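Local structure of insect group II chitinase (Ostrinia furnacalis, 5Y2A) at residues Arg2-Cys7 with Leu31-Ile36; Trp189-Thr194 with Lys240-Val245; Gln250-Val255 with Asp314-Phe319. The protein hydrolyses chitin, as one of the catalytic domains of an insect group II chitinase belonging to glycoside hydrolase family 18. All coordinates share one frame; numbering follows the deposited sequence.

Interaction 1: Arg2-Cys7 with Leu31-Ile36; sequences RFKVVC and LCTHII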
loop_
_atom_site.group_PDB
_atom_site.type_symbol
_atom_site.label_atom_id
_atom_site.label_comp_id
_atom_site.label_asym_id
_atom_site.label_seq_id
_atom_site.Cartn_x
_atom_site.Cartn_y
_atom_site.Cartn_z
ATOM N N ARG A 2 36.380 5.818 12.565
ATOM C CA ARG A 2 36.525 4.343 12.617
ATOM C C ARG A 2 35.215 3.611 12.303
ATOM O O ARG A 2 35.237 2.681 11.609
ATOM C CB ARG A 2 37.018 3.783 13.951
ATOM C CG ARG A 2 37.366 2.306 13.956
ATOM C CD ARG A 2 37.766 1.820 15.371
ATOM N NE ARG A 2 38.465 0.550 15.421
ATOM C CZ ARG A 2 38.182 -0.452 16.246
ATOM N NH1 ARG A 2 37.192 -0.345 17.098
ATOM N NH2 ARG A 2 38.871 -1.576 16.220
ATOM N N PHE A 3 34.112 4.067 12.860
ATOM C CA PHE A 3 32.826 3.428 12.602
ATOM C C PHE A 3 31.868 4.440 11.995
ATOM O O PHE A 3 31.833 5.601 12.410
ATOM C CB PHE A 3 32.208 2.825 13.877
ATOM C CG PHE A 3 32.988 1.665 14.443
ATOM C CD1 PHE A 3 33.022 0.449 13.780
ATOM C CD2 PHE A 3 33.695 1.800 15.627
ATOM C CE1 PHE A 3 33.744 -0.616 14.286
ATOM C CE2 PHE A 3 34.423 0.737 16.141
ATOM C CZ PHE A 3 34.447 -0.469 15.472
ATOM N N LYS A 4 31.099 3.997 11.007
ATOM C CA LYS A 4 30.098 4.847 10.384
ATOM C C LYS A 4 28.743 4.681 11.064
ATOM O O LYS A 4 28.413 3.614 11.587
ATOM C CB LYS A 4 29.966 4.520 8.892
ATOM C CG LYS A 4 31.257 4.668 8.096
ATOM C CD LYS A 4 31.028 4.322 6.616
ATOM C CE LYS A 4 32.253 4.655 5.766
ATOM N NZ LYS A 4 33.456 3.887 6.196
ATOM N N VAL A 5 27.963 5.761 11.075
ATOM C CA VAL A 5 26.544 5.694 11.416
ATOM C C VAL A 5 25.813 6.269 10.211
ATOM O O VAL A 5 25.810 7.487 9.991
ATOM C CB VAL A 5 26.200 6.437 12.709
ATOM C CG1 VAL A 5 24.696 6.338 12.991
ATOM C CG2 VAL A 5 26.989 5.861 13.879
ATOM N N VAL A 6 25.231 5.392 9.404
ATOM C CA VAL A 6 24.616 5.760 8.134
ATOM C C VAL A 6 23.126 5.948 8.385
ATOM O O VAL A 6 22.422 4.990 8.724
ATOM C CB VAL A 6 24.880 4.690 7.062
ATOM C CG1 VAL A 6 24.174 5.035 5.752
ATOM C CG2 VAL A 6 26.384 4.526 6.841
ATOM N N CYS A 7 22.635 7.177 8.217
ATOM C CA CYS A 7 21.261 7.537 8.562
ATOM C C CYS A 7 20.434 7.686 7.295
ATOM O O CYS A 7 20.771 8.501 6.431
ATOM C CB CYS A 7 21.209 8.855 9.333
ATOM S SG CYS A 7 22.079 8.916 10.909
ATOM N N LEU A 31 24.401 13.114 15.061
ATOM C CA LEU A 31 24.077 11.709 15.260
ATOM C C LEU A 31 24.303 10.858 14.016
ATOM O O LEU A 31 23.935 9.678 14.013
ATOM C CB LEU A 31 22.624 11.586 15.726
ATOM C CG LEU A 31 22.322 12.161 17.112
ATOM C CD1 LEU A 31 20.834 12.044 17.453
ATOM C CD2 LEU A 31 23.176 11.468 18.172
ATOM N N CYS A 32 24.895 11.421 12.964
ATOM C CA CYS A 32 25.150 10.694 11.728
ATOM C C CYS A 32 26.555 11.009 11.245
ATOM O O CYS A 32 27.021 12.139 11.385
ATOM C CB CYS A 32 24.150 11.076 10.626
ATOM S SG CYS A 32 22.416 10.916 11.098
ATOM N N THR A 33 27.223 10.013 10.665
ATOM C CA THR A 33 28.416 10.298 9.877
ATOM C C THR A 33 28.083 10.454 8.404
ATOM O O THR A 33 28.756 11.206 7.687
ATOM C CB THR A 33 29.460 9.188 10.046
ATOM O OG1 THR A 33 28.950 7.956 9.519
ATOM C CG2 THR A 33 29.804 8.998 11.519
ATOM N N HIS A 34 27.041 9.764 7.955
ATOM C CA HIS A 34 26.577 9.805 6.580
ATOM C C HIS A 34 25.057 9.839 6.595
ATOM O O HIS A 34 24.429 9.161 7.413
ATOM C CB HIS A 34 27.075 8.586 5.783
ATOM C CG HIS A 34 28.566 8.429 5.784
ATOM N ND1 HIS A 34 29.271 8.016 6.894
ATOM C CD2 HIS A 34 29.485 8.636 4.811
ATOM C CE1 HIS A 34 30.560 7.980 6.607
ATOM N NE2 HIS A 34 30.717 8.347 5.347
ATOM N N ILE A 35 24.471 10.655 5.722
ATOM C CA ILE A 35 23.024 10.733 5.551
ATOM C C ILE A 35 22.702 10.302 4.127
ATOM O O ILE A 35 23.359 10.748 3.179
ATOM C CB ILE A 35 22.490 12.152 5.825
ATOM C CG1 ILE A 35 22.772 12.552 7.269
ATOM C CG2 ILE A 35 20.987 12.246 5.522
ATOM C CD1 ILE A 35 22.428 13.993 7.569
ATOM N N ILE A 36 21.701 9.439 3.975
ATOM C CA ILE A 36 21.219 9.009 2.668
ATOM C C ILE A 36 19.837 9.617 2.471
ATOM O O ILE A 36 18.937 9.407 3.296
ATOM C CB ILE A 36 21.143 7.479 2.552
ATOM C CG1 ILE A 36 22.476 6.813 2.919
ATOM C CG2 ILE A 36 20.734 7.091 1.132
ATOM C CD1 ILE A 36 23.668 7.328 2.169
#
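Cys-7 and Cys-32 are joined by a disulfide, with 2.0 Å between Cys-7 SG and Cys-32 SG, where the first two strands of the family 18 TIM barrel, 4-10 and 34-42, come together in parallel. Its CB-SG-SG-CB torsion of -102° gives it left-handed chirality, and the cross-link lies on the face of the strands that also carries Ile-35.

Beside the disulfide, the hydroxyl of Thr-33 does the work of a strand partner. With chi1 at 64°, OG1 sits between its own backbone N and carbonyl carbon and is directed at the neighbouring strand, 4-10, where it accepts the N-H of Val-5 (Val-5 N to Thr-33 OG1 2.9 Å). The same oxygen lies in the plane of the His-34 imidazole, at its edge, 2.6 Å from His-34 ND1; this second bond fixes the rotation of the ring. Val-5 O is gripped by two backbone donors: Thr-33 N, 3.0 Å from Val-5 O, comes in on a lone pair, whereas the longer bond from His-34 N to Val-5 O (3.3 Å) arrives from 36° above the carbonyl plane.

On the face shared by Val-6 and His-34, the aliphatic chain of Lys-4 passes the imidazole obliquely, with Lys-4 CD 3.7 Å from His-34 CE1. Farther along, Val-6 CG1 rests against Ile-36 CG1 at 3.8 Å. Trp-189 covers this side. On the outer face, helix 361-371 closes over Val-5 and Leu-31 through Leu-363, and its Asn-367 ND2 bonds to Leu-31 O. Strand 339-343 pairs with the other edge of 4-7, bonding Lys-4 and Val-6 through Ser-340. After the irregular start the pairing becomes regular, and Ile-36 N donates to Cys-7 O across 2.8 Å.

Interaction 2: Trp189-Thr194 with Lys240-Val245; sequences WISLMT and KLVVGV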
loop_
_atom_site.group_PDB
_atom_site.type_symbol
_atom_site.label_atom_id
_atom_site.label_comp_id
_atom_site.label_asym_id
_atom_site.label_seq_id
_atom_site.Cartn_x
_atom_site.Cartn_y
_atom_site.Cartn_z
ATOM N N TRP A 189 30.861 1.525 1.233
ATOM C CA TRP A 189 30.313 0.667 2.275
ATOM C C TRP A 189 29.142 -0.107 1.697
ATOM O O TRP A 189 28.565 0.266 0.671
ATOM C CB TRP A 189 29.896 1.454 3.532
ATOM C CG TRP A 189 28.775 2.438 3.330
ATOM C CD1 TRP A 189 27.435 2.198 3.455
ATOM C CD2 TRP A 189 28.906 3.824 2.990
ATOM N NE1 TRP A 189 26.723 3.349 3.199
ATOM C CE2 TRP A 189 27.603 4.359 2.911
ATOM C CE3 TRP A 189 30.000 4.661 2.734
ATOM C CZ2 TRP A 189 27.361 5.693 2.580
ATOM C CZ3 TRP A 189 29.759 5.987 2.406
ATOM C CH2 TRP A 189 28.449 6.490 2.336
ATOM N N ILE A 190 28.823 -1.212 2.360
ATOM C CA ILE A 190 27.698 -2.067 2.008
ATOM C C ILE A 190 26.734 -2.029 3.182
ATOM O O ILE A 190 27.066 -2.494 4.278
ATOM C CB ILE A 190 28.145 -3.502 1.705
ATOM C CG1 ILE A 190 29.022 -3.541 0.452
ATOM C CG2 ILE A 190 26.956 -4.414 1.549
ATOM C CD1 ILE A 190 29.753 -4.844 0.294
ATOM N N SER A 191 25.549 -1.470 2.970
ATOM C CA SER A 191 24.540 -1.407 4.022
ATOM C C SER A 191 23.683 -2.665 3.937
ATOM O O SER A 191 22.854 -2.802 3.033
ATOM C CB SER A 191 23.688 -0.145 3.898
ATOM O OG SER A 191 24.392 0.999 4.378
ATOM N N LEU A 192 23.879 -3.577 4.884
ATOM C CA LEU A 192 23.064 -4.784 4.942
ATOM C C LEU A 192 21.670 -4.424 5.437
ATOM O O LEU A 192 21.521 -3.861 6.524
ATOM C CB LEU A 192 23.708 -5.808 5.871
ATOM C CG LEU A 192 25.174 -6.156 5.593
ATOM C CD1 LEU A 192 25.690 -7.060 6.706
ATOM C CD2 LEU A 192 25.321 -6.828 4.231
ATOM N N MET A 193 20.643 -4.742 4.648
ATOM C CA MET A 193 19.268 -4.484 5.083
ATOM C C MET A 193 18.815 -5.628 5.991
ATOM O O MET A 193 17.946 -6.440 5.665
ATOM C CB MET A 193 18.352 -4.282 3.889
ATOM C CG MET A 193 18.641 -2.978 3.168
ATOM S SD MET A 193 17.492 -2.664 1.809
ATOM C CE MET A 193 18.150 -3.810 0.621
ATOM N N THR A 194 19.426 -5.657 7.177
ATOM C CA THR A 194 19.225 -6.728 8.151
ATOM C C THR A 194 17.931 -6.517 8.944
ATOM O O THR A 194 17.921 -6.345 10.161
ATOM C CB THR A 194 20.450 -6.823 9.052
ATOM O OG1 THR A 194 20.977 -5.509 9.294
ATOM C CG2 THR A 194 21.527 -7.653 8.370
ATOM N N LYS A 240 33.817 -2.903 5.245
ATOM C CA LYS A 240 32.815 -2.373 4.322
ATOM C C LYS A 240 31.384 -2.674 4.759
ATOM O O LYS A 240 30.450 -2.043 4.251
ATOM C CB LYS A 240 33.016 -2.941 2.902
ATOM C CG LYS A 240 34.303 -2.503 2.199
ATOM C CD LYS A 240 34.346 -1.004 1.986
ATOM C CE LYS A 240 35.622 -0.601 1.261
ATOM N NZ LYS A 240 35.637 -1.090 -0.140
ATOM N N LEU A 241 31.189 -3.604 5.697
ATOM C CA LEU A 241 29.842 -4.030 6.056
ATOM C C LEU A 241 29.248 -3.100 7.105
ATOM O O LEU A 241 29.843 -2.870 8.159
ATOM C CB LEU A 241 29.849 -5.468 6.566
ATOM C CG LEU A 241 30.253 -6.508 5.519
ATOM C CD1 LEU A 241 30.265 -7.907 6.127
ATOM C CD2 LEU A 241 29.309 -6.435 4.315
ATOM N N VAL A 242 28.059 -2.584 6.819
ATOM C CA VAL A 242 27.338 -1.703 7.728
ATOM C C VAL A 242 26.017 -2.386 8.064
ATOM O O VAL A 242 25.236 -2.711 7.161
ATOM C CB VAL A 242 27.123 -0.314 7.101
ATOM C CG1 VAL A 242 26.207 0.545 7.972
ATOM C CG2 VAL A 242 28.475 0.373 6.894
ATOM N N VAL A 243 25.768 -2.609 9.352
ATOM C CA VAL A 243 24.649 -3.442 9.786
ATOM C C VAL A 243 23.427 -2.563 10.040
ATOM O O VAL A 243 23.435 -1.715 10.938
ATOM C CB VAL A 243 25.014 -4.255 11.036
ATOM C CG1 VAL A 243 23.793 -4.995 11.565
ATOM C CG2 VAL A 243 26.132 -5.239 10.706
ATOM N N GLY A 244 22.375 -2.775 9.253
ATOM C CA GLY A 244 21.158 -2.006 9.425
ATOM C C GLY A 244 20.385 -2.404 10.669
ATOM O O GLY A 244 20.357 -3.567 11.079
ATOM N N VAL A 245 19.746 -1.409 11.271
ATOM C CA VAL A 245 18.897 -1.588 12.446
ATOM C C VAL A 245 17.543 -0.979 12.107
ATOM O O VAL A 245 17.485 0.197 11.718
ATOM C CB VAL A 245 19.509 -0.915 13.688
ATOM C CG1 VAL A 245 18.602 -1.093 14.908
ATOM C CG2 VAL A 245 20.922 -1.435 13.964
HETATM O O HOH W 1 19.110 -5.509 12.480
#
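Trp-189 leans on Val-242 with the first atoms of its side chain. Its CB lies 3.6 Å from Lys-240 O and 3.8 Å from Val-242 CG2. At chi1 of 64° CG is brought between the backbone N and the carbonyl carbon, and the indole then leads off from the neighbouring strand. CD1 still touches the valine, with Trp-189 CD1 4.0 Å from Val-242 CG2, and Ser-191 OG stands in the ring plane at the indole edge. Farther out, NE1 meets Val-6, CE3 the Lys-4 chain, CZ2 Ile-36 and CH2 the His-34 ring.

Beneath these side chains the backbones bond in parallel register, starting with a short, nearly straight bond from Ile-190 N to Lys-240 O (2.6 Å). Strands 189-192 and 241-254 are the sixth and seventh of the family 18 barrel; the face of Trp-189, Ser-191 and Val-242, which meets strand 4-10 through Val-6, looks into its interior. The other face packs outward: Leu-241 CD2 reaches across to Leu-192 CD2 at 4.0 Å, and helix 224-233 covers both leucines. Lys-240 sends its ammonium away from the strands to Ser-184 O and Leu-187 O.

At the C-terminal end Met-193 centres an inverse gamma turn and touches Glu-125, the last residue of a sequence matching the family DxxDxDxE motif. Across from the turn, Gly-244 has no side chain to press on Leu-192 O, which accepts Gly-244 N at 3.1 Å. Thr-194 OG1 donates to Gly-244 O (2.7 Å), and a water donates both to that oxygen and to Thr-194 O.

Interaction 3: Gln250-Val255 with Asp314-Phe319; sequences QSFSVV and DQWVSF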
loop_
_atom_site.group_PDB
_atom_site.type_symbol
_atom_site.label_atom_id
_atom_site.label_comp_id
_atom_site.label_asym_id
_atom_site.label_seq_id
_atom_site.Cartn_x
_atom_site.Cartn_y
_atom_site.Cartn_z
ATOM N N GLN A 250 7.294 -4.761 12.735
ATOM C CA GLN A 250 6.347 -5.453 11.874
ATOM C C GLN A 250 5.181 -5.920 12.730
ATOM O O GLN A 250 5.386 -6.605 13.737
ATOM C CB GLN A 250 7.009 -6.646 11.179
ATOM C CG GLN A 250 8.032 -6.262 10.122
ATOM C CD GLN A 250 7.384 -5.821 8.824
ATOM O OE1 GLN A 250 6.172 -5.958 8.640
ATOM N NE2 GLN A 250 8.188 -5.274 7.917
ATOM N N SER A 251 3.965 -5.540 12.343
ATOM C CA SER A 251 2.781 -5.804 13.141
ATOM C C SER A 251 1.907 -6.859 12.481
ATOM O O SER A 251 1.915 -7.031 11.254
ATOM C CB SER A 251 1.962 -4.532 13.364
ATOM O OG SER A 251 1.293 -4.176 12.173
ATOM N N PHE A 252 1.146 -7.555 13.322
ATOM C CA PHE A 252 0.322 -8.680 12.916
ATOM C C PHE A 252 -1.005 -8.635 13.654
ATOM O O PHE A 252 -1.096 -8.128 14.776
ATOM C CB PHE A 252 0.961 -10.043 13.242
ATOM C CG PHE A 252 2.358 -10.243 12.708
ATOM C CD1 PHE A 252 3.445 -9.600 13.284
ATOM C CD2 PHE A 252 2.589 -11.149 11.685
ATOM C CE1 PHE A 252 4.727 -9.820 12.816
ATOM C CE2 PHE A 252 3.871 -11.375 11.215
ATOM C CZ PHE A 252 4.939 -10.711 11.778
ATOM N N SER A 253 -2.030 -9.204 13.026
ATOM C CA SER A 253 -3.279 -9.551 13.700
ATOM C C SER A 253 -3.336 -11.072 13.825
ATOM O O SER A 253 -3.261 -11.776 12.814
ATOM C CB SER A 253 -4.485 -9.009 12.931
ATOM O OG SER A 253 -4.440 -7.585 12.852
ATOM N N VAL A 254 -3.461 -11.578 15.068
ATOM C CA VAL A 254 -3.288 -13.001 15.364
ATOM C C VAL A 254 -4.636 -13.715 15.333
ATOM O O VAL A 254 -5.644 -13.199 15.832
ATOM C CB VAL A 254 -2.594 -13.192 16.728
ATOM C CG1 VAL A 254 -2.370 -14.695 17.025
ATOM C CG2 VAL A 254 -1.250 -12.447 16.766
ATOM N N VAL A 255 -4.648 -14.923 14.758
ATOM C CA VAL A 255 -5.864 -15.732 14.717
ATOM C C VAL A 255 -6.390 -15.954 16.134
ATOM O O VAL A 255 -5.624 -16.208 17.071
ATOM C CB VAL A 255 -5.584 -17.060 13.995
ATOM C CG1 VAL A 255 -6.727 -18.044 14.193
ATOM C CG2 VAL A 255 -5.327 -16.817 12.512
ATOM N N ASP A 314 -5.605 -9.189 19.825
ATOM C CA ASP A 314 -4.969 -10.001 18.813
ATOM C C ASP A 314 -3.873 -9.252 18.044
ATOM O O ASP A 314 -3.424 -9.732 16.993
ATOM C CB ASP A 314 -6.017 -10.587 17.836
ATOM C CG ASP A 314 -6.682 -9.532 16.960
ATOM O OD1 ASP A 314 -6.432 -8.319 17.109
ATOM O OD2 ASP A 314 -7.489 -9.928 16.094
ATOM N N GLN A 315 -3.416 -8.122 18.578
ATOM C CA GLN A 315 -2.363 -7.339 17.925
ATOM C C GLN A 315 -1.000 -7.756 18.468
ATOM O O GLN A 315 -0.864 -8.090 19.650
ATOM C CB GLN A 315 -2.577 -5.845 18.153
ATOM C CG GLN A 315 -3.874 -5.292 17.572
ATOM C CD GLN A 315 -3.955 -5.499 16.074
ATOM O OE1 GLN A 315 -3.273 -4.820 15.303
ATOM N NE2 GLN A 315 -4.771 -6.458 15.651
ATOM N N TRP A 316 0.009 -7.694 17.607
ATOM C CA TRP A 316 1.318 -8.284 17.879
ATOM C C TRP A 316 2.342 -7.567 17.013
ATOM O O TRP A 316 2.200 -7.553 15.790
ATOM C CB TRP A 316 1.270 -9.776 17.550
ATOM C CG TRP A 316 2.352 -10.665 18.099
ATOM C CD1 TRP A 316 2.232 -11.547 19.132
ATOM C CD2 TRP A 316 3.686 -10.825 17.587
ATOM N NE1 TRP A 316 3.416 -12.226 19.316
ATOM C CE2 TRP A 316 4.323 -11.802 18.381
ATOM C CE3 TRP A 316 4.408 -10.226 16.541
ATOM C CZ2 TRP A 316 5.653 -12.188 18.174
ATOM C CZ3 TRP A 316 5.721 -10.616 16.329
ATOM C CH2 TRP A 316 6.335 -11.588 17.145
ATOM N N VAL A 317 3.366 -6.970 17.624
ATOM C CA VAL A 317 4.376 -6.241 16.861
ATOM C C VAL A 317 5.753 -6.558 17.434
ATOM O O VAL A 317 5.964 -6.471 18.647
ATOM C CB VAL A 317 4.113 -4.719 16.855
ATOM C CG1 VAL A 317 4.092 -4.138 18.275
ATOM C CG2 VAL A 317 5.124 -3.981 15.960
ATOM N N SER A 318 6.686 -6.930 16.562
ATOM C CA SER A 318 8.066 -7.190 16.945
ATOM C C SER A 318 8.955 -6.032 16.507
ATOM O O SER A 318 8.723 -5.418 15.467
ATOM C CB SER A 318 8.567 -8.489 16.318
ATOM O OG SER A 318 8.422 -8.458 14.903
ATOM N N PHE A 319 9.987 -5.747 17.296
ATOM C CA PHE A 319 10.768 -4.530 17.086
ATOM C C PHE A 319 12.062 -4.626 17.880
ATOM O O PHE A 319 12.200 -5.459 18.781
ATOM C CB PHE A 319 9.973 -3.293 17.522
ATOM C CG PHE A 319 9.577 -3.320 18.978
ATOM C CD1 PHE A 319 8.464 -4.045 19.402
ATOM C CD2 PHE A 319 10.320 -2.627 19.925
ATOM C CE1 PHE A 319 8.109 -4.082 20.746
ATOM C CE2 PHE A 319 9.963 -2.652 21.266
ATOM C CZ PHE A 319 8.857 -3.380 21.674
HETATM O O HOH W 2 -8.222 -12.643 16.268
#
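With Phe-252 CG anti to its carbonyl carbon (chi1 -54°) and Trp-316 CG anti to its backbone N (chi1 -163°), the two rings are brought together on one face. The two side chains lie side by side, pointing the same way, and the six-membered ring of the indole turns its edge to the face of the phenyl in an offset edge-to-face pair, planes at 85°. Trp-316 CE3 comes 3.5 Å from Phe-252 CD1. Below the rings Phe-252 N donates to Trp-316 O at 2.7 Å. Val-254 CG2 packs on Trp-316 CB at 3.8 Å, and the indole N-H is taken by Thr-260 O.

On the opposite face the Gln-315 amide bridges two acceptors: NE2 gives one hydrogen to Ser-253 OG (3.0 Å) and the other to Asp-314 OD1 (2.9 Å), while OE1 accepts from Glu-271 N. Ser-253 OG is also bonded to Gly-269 O. Asp-314 OD1 forms a salt bridge with Lys-44 of the second subunit; OD2 is bonded to Tyr-267 OH and, through a water, to Val-254 O. This antiparallel pairing, with strands 266-269 and 309-312 alongside, is consistent with the alpha+beta insertion that follows the seventh barrel strand in many family 18 chitinases.

How the interactions relate
Trp-189 couples interactions 1 and 2, whose centres lie 11 Å apart: Trp-189 CH2 is 3.4 Å from His-34 CD2, and Trp-189 CE3 is 3.8 Å from Lys-4 CE. Strand 241-254 connects interactions 2 and 3, a parallel partner in the first and an antiparallel one in the second; their nearest atoms are about 8 Å apart. Interactions 1 and 3 lie on opposite sides of the chain's centre, about 17 Å apart at the nearest atoms. Interaction 2 touches the catalytic motif expected from the family, through Met-193 on Glu-125. A bound NAG about 12 Å from the Val-243 side chain belongs to a glycan contacting Tyr-212, Asn-225 and Asn-229, consistent with N-glycosylation at Asn-225 rather than bound substrate.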